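Local coordinates for sterol carrier protein 2 (Thermus thermophilus, PDB 2CX7) that probably binds sterols or other lipids in a hydrophobic pocket and carries them between membranes, at residues A[30-35]-A[70-75]; A[15-20]-A[57-62]. All coordinates share one frame; numbering follows the deposited sequence.

Contact 1: residues A[30-35]-A[70-75]; sequences EGSLAL and AEADFV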
loop_
_atom_site.group_PDB
_atom_site.type_symbol
_atom_site.label_atom_id
_atom_site.label_comp_id
_atom_site.label_asym_id
_atom_site.label_seq_id
_atom_site.Cartn_x
_atom_site.Cartn_y
_atom_site.Cartn_z
ATOM N N GLU A 30 -13.241 2.232 -4.600
ATOM C CA GLU A 30 -13.830 2.321 -3.267
ATOM C C GLU A 30 -13.281 1.165 -2.441
ATOM O O GLU A 30 -13.200 0.037 -2.919
ATOM C CB GLU A 30 -15.357 2.237 -3.312
ATOM C CG GLU A 30 -16.049 3.495 -3.788
ATOM C CD GLU A 30 -17.547 3.283 -4.003
ATOM O OE1 GLU A 30 -18.124 2.375 -3.368
ATOM O OE2 GLU A 30 -18.140 4.029 -4.804
ATOM N N GLY A 31 -12.894 1.442 -1.203
ATOM C CA GLY A 31 -12.374 0.378 -0.367
ATOM C C GLY A 31 -11.064 0.725 0.305
ATOM O O GLY A 31 -10.216 1.405 -0.276
ATOM N N SER A 32 -10.903 0.269 1.541
ATOM C CA SER A 32 -9.672 0.537 2.281
ATOM C C SER A 32 -8.614 -0.465 1.832
ATOM O O SER A 32 -8.938 -1.562 1.376
ATOM C CB SER A 32 -9.917 0.427 3.790
ATOM O OG SER A 32 -10.530 -0.804 4.136
ATOM N N LEU A 33 -7.348 -0.080 1.944
ATOM C CA LEU A 33 -6.253 -0.951 1.538
ATOM C C LEU A 33 -5.173 -0.926 2.596
ATOM O O LEU A 33 -4.719 0.148 3.002
ATOM C CB LEU A 33 -5.654 -0.470 0.204
ATOM C CG LEU A 33 -4.337 -1.099 -0.277
ATOM C CD1 LEU A 33 -4.562 -2.559 -0.654
ATOM C CD2 LEU A 33 -3.816 -0.324 -1.503
ATOM N N ALA A 34 -4.762 -2.110 3.038
ATOM C CA ALA A 34 -3.711 -2.214 4.031
ATOM C C ALA A 34 -2.464 -2.799 3.400
ATOM O O ALA A 34 -2.523 -3.828 2.714
ATOM C CB ALA A 34 -4.160 -3.093 5.199
ATOM N N LEU A 35 -1.343 -2.119 3.619
ATOM C CA LEU A 35 -0.045 -2.568 3.144
ATOM C C LEU A 35 0.598 -3.086 4.431
ATOM O O LEU A 35 1.025 -2.306 5.295
ATOM C CB LEU A 35 0.738 -1.398 2.558
ATOM C CG LEU A 35 -0.004 -0.611 1.474
ATOM C CD1 LEU A 35 0.924 0.455 0.915
ATOM C CD2 LEU A 35 -0.495 -1.563 0.370
ATOM N N ALA A 70 -3.909 -5.346 10.796
ATOM C CA ALA A 70 -4.742 -4.218 10.391
ATOM C C ALA A 70 -5.952 -4.689 9.586
ATOM O O ALA A 70 -5.874 -5.666 8.837
ATOM C CB ALA A 70 -3.920 -3.231 9.570
ATOM N N GLU A 71 -7.071 -3.987 9.748
ATOM C CA GLU A 71 -8.303 -4.327 9.042
ATOM C C GLU A 71 -8.522 -3.439 7.819
ATOM O O GLU A 71 -8.320 -2.225 7.876
ATOM C CB GLU A 71 -9.515 -4.194 9.975
ATOM C CG GLU A 71 -9.467 -5.078 11.217
ATOM C CD GLU A 71 -8.366 -4.670 12.185
ATOM O OE1 GLU A 71 -8.365 -3.498 12.623
ATOM O OE2 GLU A 71 -7.504 -5.518 12.508
ATOM N N ALA A 72 -8.939 -4.055 6.717
ATOM C CA ALA A 72 -9.202 -3.324 5.483
ATOM C C ALA A 72 -9.951 -4.206 4.492
ATOM O O ALA A 72 -10.029 -5.422 4.667
ATOM C CB ALA A 72 -7.886 -2.850 4.868
ATOM N N ASP A 73 -10.504 -3.586 3.453
ATOM C CA ASP A 73 -11.216 -4.323 2.421
ATOM C C ASP A 73 -10.221 -5.165 1.625
ATOM O O ASP A 73 -10.534 -6.262 1.175
ATOM C CB ASP A 73 -11.951 -3.358 1.492
ATOM C CG ASP A 73 -13.097 -2.661 2.182
ATOM O OD1 ASP A 73 -13.947 -3.363 2.776
ATOM O OD2 ASP A 73 -13.151 -1.417 2.132
ATOM N N PHE A 74 -9.021 -4.628 1.438
ATOM C CA PHE A 74 -7.973 -5.348 0.737
ATOM C C PHE A 74 -6.732 -5.314 1.610
ATOM O O PHE A 74 -6.395 -4.278 2.178
ATOM C CB PHE A 74 -7.669 -4.706 -0.617
ATOM C CG PHE A 74 -8.801 -4.805 -1.601
ATOM C CD1 PHE A 74 -9.838 -3.879 -1.582
ATOM C CD2 PHE A 74 -8.833 -5.837 -2.538
ATOM C CE1 PHE A 74 -10.897 -3.977 -2.488
ATOM C CE2 PHE A 74 -9.882 -5.948 -3.445
ATOM C CZ PHE A 74 -10.917 -5.015 -3.421
ATOM N N VAL A 75 -6.067 -6.455 1.726
ATOM C CA VAL A 75 -4.858 -6.546 2.521
ATOM C C VAL A 75 -3.768 -7.219 1.704
ATOM O O VAL A 75 -3.951 -8.332 1.201
ATOM C CB VAL A 75 -5.089 -7.351 3.815
ATOM C CG1 VAL A 75 -3.786 -7.488 4.587
ATOM C CG2 VAL A 75 -6.129 -6.648 4.668
#
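Ser32 and Asp73 grip each other where two parallel neighbours in the five-stranded mixed sheet of the SCP-2 fold, strands 32-37 and 74-78, begin to pair. The hydroxyl of Ser32 sits between its own backbone N and carbonyl carbon (chi1 52°), which places OG close to the turn at Ala72 and Asp73. There Asp73 N donates to Ser32 OG over 2.9 Å. In return the carboxylate bends back toward segment 30-35: Asp73 OD2 accepts the backbone N of Ser32 at 2.9 Å, met on its anti side and 16° out of the carboxylate plane, with a weak, longer bond from Ser32 OG to the same oxygen. An alanine in place of Ser32 would probably leave Asp73 N without this acceptor and the start of strand 74-78 less firmly tied. Gly31 passes close by, its CA 3.2 Å from Asp73 OD2; a CB there would press on the carbonyl O of Glu30 and lie close to Asp73 OD2 and the Phe74 ring.

Beyond this junction the strand side chains divide between the two faces of the sheet. On one, Leu33 and Phe74 cross at about a right angle, Leu33 CD1 resting 3.8 Å from Phe74 CB, while the Phe74 ring also meets Trp29. On the other lie Ala34 and Val75, Val75 CG2 making a looser contact with Ala34; Ala72, from the loop before the strand, brings its CB to 3.7 Å from Ala34 CB. The parallel pairing is carried by Phe74 N to Ser32 O and, more straight, by Ala34 N to Phe74 O at 2.8 Å, with an N-H...O angle of 164°.

Contact 2: residues A[15-20]-A[57-62]; sequences KLNESE and HGACRG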
loop_
_atom_site.group_PDB
_atom_site.type_symbol
_atom_site.label_atom_id
_atom_site.label_comp_id
_atom_site.label_asym_id
_atom_site.label_seq_id
_atom_site.Cartn_x
_atom_site.Cartn_y
_atom_site.Cartn_z
ATOM N N LYS A 15 0.377 13.014 -0.355
ATOM C CA LYS A 15 0.958 12.886 -1.688
ATOM C C LYS A 15 -0.040 12.296 -2.679
ATOM O O LYS A 15 -0.074 12.688 -3.846
ATOM C CB LYS A 15 2.213 12.012 -1.648
ATOM C CG LYS A 15 3.496 12.776 -1.374
ATOM C CD LYS A 15 3.858 13.694 -2.540
ATOM C CE LYS A 15 5.249 14.288 -2.344
ATOM N NZ LYS A 15 5.704 15.107 -3.505
ATOM N N LEU A 16 -0.843 11.346 -2.214
ATOM C CA LEU A 16 -1.851 10.735 -3.077
ATOM C C LEU A 16 -2.914 11.762 -3.442
ATOM O O LEU A 16 -3.400 11.782 -4.560
ATOM C CB LEU A 16 -2.508 9.539 -2.379
ATOM C CG LEU A 16 -1.660 8.267 -2.262
ATOM C CD1 LEU A 16 -2.379 7.266 -1.375
ATOM C CD2 LEU A 16 -1.413 7.668 -3.663
ATOM N N ASN A 17 -3.286 12.614 -2.493
ATOM C CA ASN A 17 -4.290 13.623 -2.789
ATOM C C ASN A 17 -3.746 14.684 -3.739
ATOM O O ASN A 17 -4.510 15.360 -4.403
ATOM C CB ASN A 17 -4.810 14.274 -1.498
ATOM C CG ASN A 17 -5.818 13.396 -0.769
ATOM O OD1 ASN A 17 -6.718 12.827 -1.389
ATOM N ND2 ASN A 17 -5.675 13.284 0.540
ATOM N N GLU A 18 -2.422 14.802 -3.819
ATOM C CA GLU A 18 -1.781 15.788 -4.685
ATOM C C GLU A 18 -1.434 15.205 -6.052
ATOM O O GLU A 18 -0.975 15.917 -6.949
ATOM C CB GLU A 18 -0.503 16.311 -4.012
ATOM C CG GLU A 18 -0.743 16.903 -2.636
ATOM C CD GLU A 18 0.546 17.254 -1.906
ATOM O OE1 GLU A 18 1.513 16.467 -1.984
ATOM O OE2 GLU A 18 0.582 18.307 -1.246
ATOM N N SER A 19 -1.665 13.907 -6.221
ATOM C CA SER A 19 -1.336 13.240 -7.479
ATOM C C SER A 19 -2.491 13.154 -8.464
ATOM O O SER A 19 -3.430 12.391 -8.257
ATOM C CB SER A 19 -0.817 11.824 -7.201
ATOM O OG SER A 19 -0.644 11.091 -8.403
ATOM N N GLU A 20 -2.416 13.933 -9.539
ATOM C CA GLU A 20 -3.456 13.903 -10.559
ATOM C C GLU A 20 -3.503 12.538 -11.254
ATOM O O GLU A 20 -4.568 12.091 -11.669
ATOM C CB GLU A 20 -3.211 14.984 -11.614
ATOM C CG GLU A 20 -3.390 16.398 -11.120
ATOM C CD GLU A 20 -2.880 17.423 -12.112
ATOM O OE1 GLU A 20 -1.644 17.522 -12.270
ATOM O OE2 GLU A 20 -3.707 18.122 -12.739
ATOM N N HIS A 57 -12.602 7.093 -4.596
ATOM C CA HIS A 57 -12.748 7.844 -5.838
ATOM C C HIS A 57 -11.589 8.757 -6.217
ATOM O O HIS A 57 -11.808 9.891 -6.642
ATOM C CB HIS A 57 -14.037 8.673 -5.801
ATOM C CG HIS A 57 -15.282 7.854 -5.653
ATOM N ND1 HIS A 57 -16.545 8.401 -5.750
ATOM C CD2 HIS A 57 -15.462 6.539 -5.385
ATOM C CE1 HIS A 57 -17.448 7.458 -5.546
ATOM N NE2 HIS A 57 -16.818 6.319 -5.322
ATOM N N GLY A 58 -10.361 8.268 -6.070
ATOM C CA GLY A 58 -9.211 9.069 -6.448
ATOM C C GLY A 58 -8.559 9.837 -5.319
ATOM O O GLY A 58 -7.465 10.380 -5.488
ATOM N N ALA A 59 -9.223 9.887 -4.171
ATOM C CA ALA A 59 -8.691 10.598 -3.020
ATOM C C ALA A 59 -8.294 9.663 -1.888
ATOM O O ALA A 59 -8.680 8.487 -1.854
ATOM C CB ALA A 59 -9.733 11.595 -2.500
ATOM N N CYS A 60 -7.490 10.194 -0.973
ATOM C CA CYS A 60 -7.107 9.452 0.211
ATOM C C CYS A 60 -7.818 10.218 1.322
ATOM O O CYS A 60 -7.460 11.359 1.627
ATOM C CB CYS A 60 -5.588 9.466 0.442
ATOM S SG CYS A 60 -5.204 8.714 2.055
ATOM N N ARG A 61 -8.845 9.602 1.901
ATOM C CA ARG A 61 -9.627 10.226 2.961
ATOM C C ARG A 61 -8.954 10.125 4.317
ATOM O O ARG A 61 -9.383 10.757 5.278
ATOM C CB ARG A 61 -11.009 9.588 3.033
ATOM C CG ARG A 61 -11.808 9.733 1.756
ATOM C CD ARG A 61 -13.228 9.213 1.907
ATOM N NE ARG A 61 -13.286 7.827 2.368
ATOM C CZ ARG A 61 -14.406 7.110 2.427
ATOM N NH1 ARG A 61 -15.561 7.649 2.048
ATOM N NH2 ARG A 61 -14.380 5.862 2.877
ATOM N N GLY A 62 -7.899 9.324 4.392
ATOM C CA GLY A 62 -7.189 9.163 5.646
ATOM C C GLY A 62 -6.245 7.982 5.593
ATOM O O GLY A 62 -6.449 7.041 4.825
HETATM O O HOH W 1 -5.833 12.606 -5.583
#
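Leu16, in the last turns of helix 6-17, lays its CB against CB of Cys60 at 4.2 Å, while its side chain also packs on Leu55 of strand 49-56 and on Leu122 and Val125 of helix 116-127. Its backbone carbonyl meets a water that lies 2.8 Å from both Leu16 O and Gly58 O and can bridge them, linking Leu16 to the turn that leads into strand 59-67.

Asn17 follows and carries the polar part of the contact. Its chi1 of -78° sets CG anti to the carbonyl carbon, and from there the amide engages both backbone polar groups of Cys60 on the edge strand. Cys60 N donates to Asn17 OD1 over 2.8 Å in an almost straight bond (173° at the hydrogen), although the donor lies well tilted from the carbonyl plane of the amide. Asn17 ND2 in turn gives a hydrogen to Cys60 O at 2.8 Å, in plane and on a lone pair of that carbonyl. Ala59 lies beside the same amide, its CB 3.4 Å from Asn17 OD1. Ser19 then caps the next helix through Tyr22 N.

Cys60 is thus held to helix 6-17 twice, by the amide of Asn17 and by its disulfide to Cys13. The paired bonds satisfy the N-H and C=O of an edge-strand residue much as a neighbouring strand would, and they fix which way round the Asn17 amide is turned.

Both contacts reach the same sheet, at different depths. Contact 1 joins two adjacent strands inside it and is partly buried, running from an exposed aspartate to the buried Leu33 and Ala34. Contact 2 lies at the outermost strand, 59-67, where a helix is fastened to its margin; it is farther from the centre of the chain yet its touching residues are mostly buried. Contact 1 combines parallel backbone pairing with a serine-aspartate exchange at its start; a side-chain amide, a water and a nearby disulfide do the work in contact 2. Their centres are about 15 Å apart, and they touch where Glu30 OE2 probably hydrogen-bonds His57 NE2 at 2.7 Å.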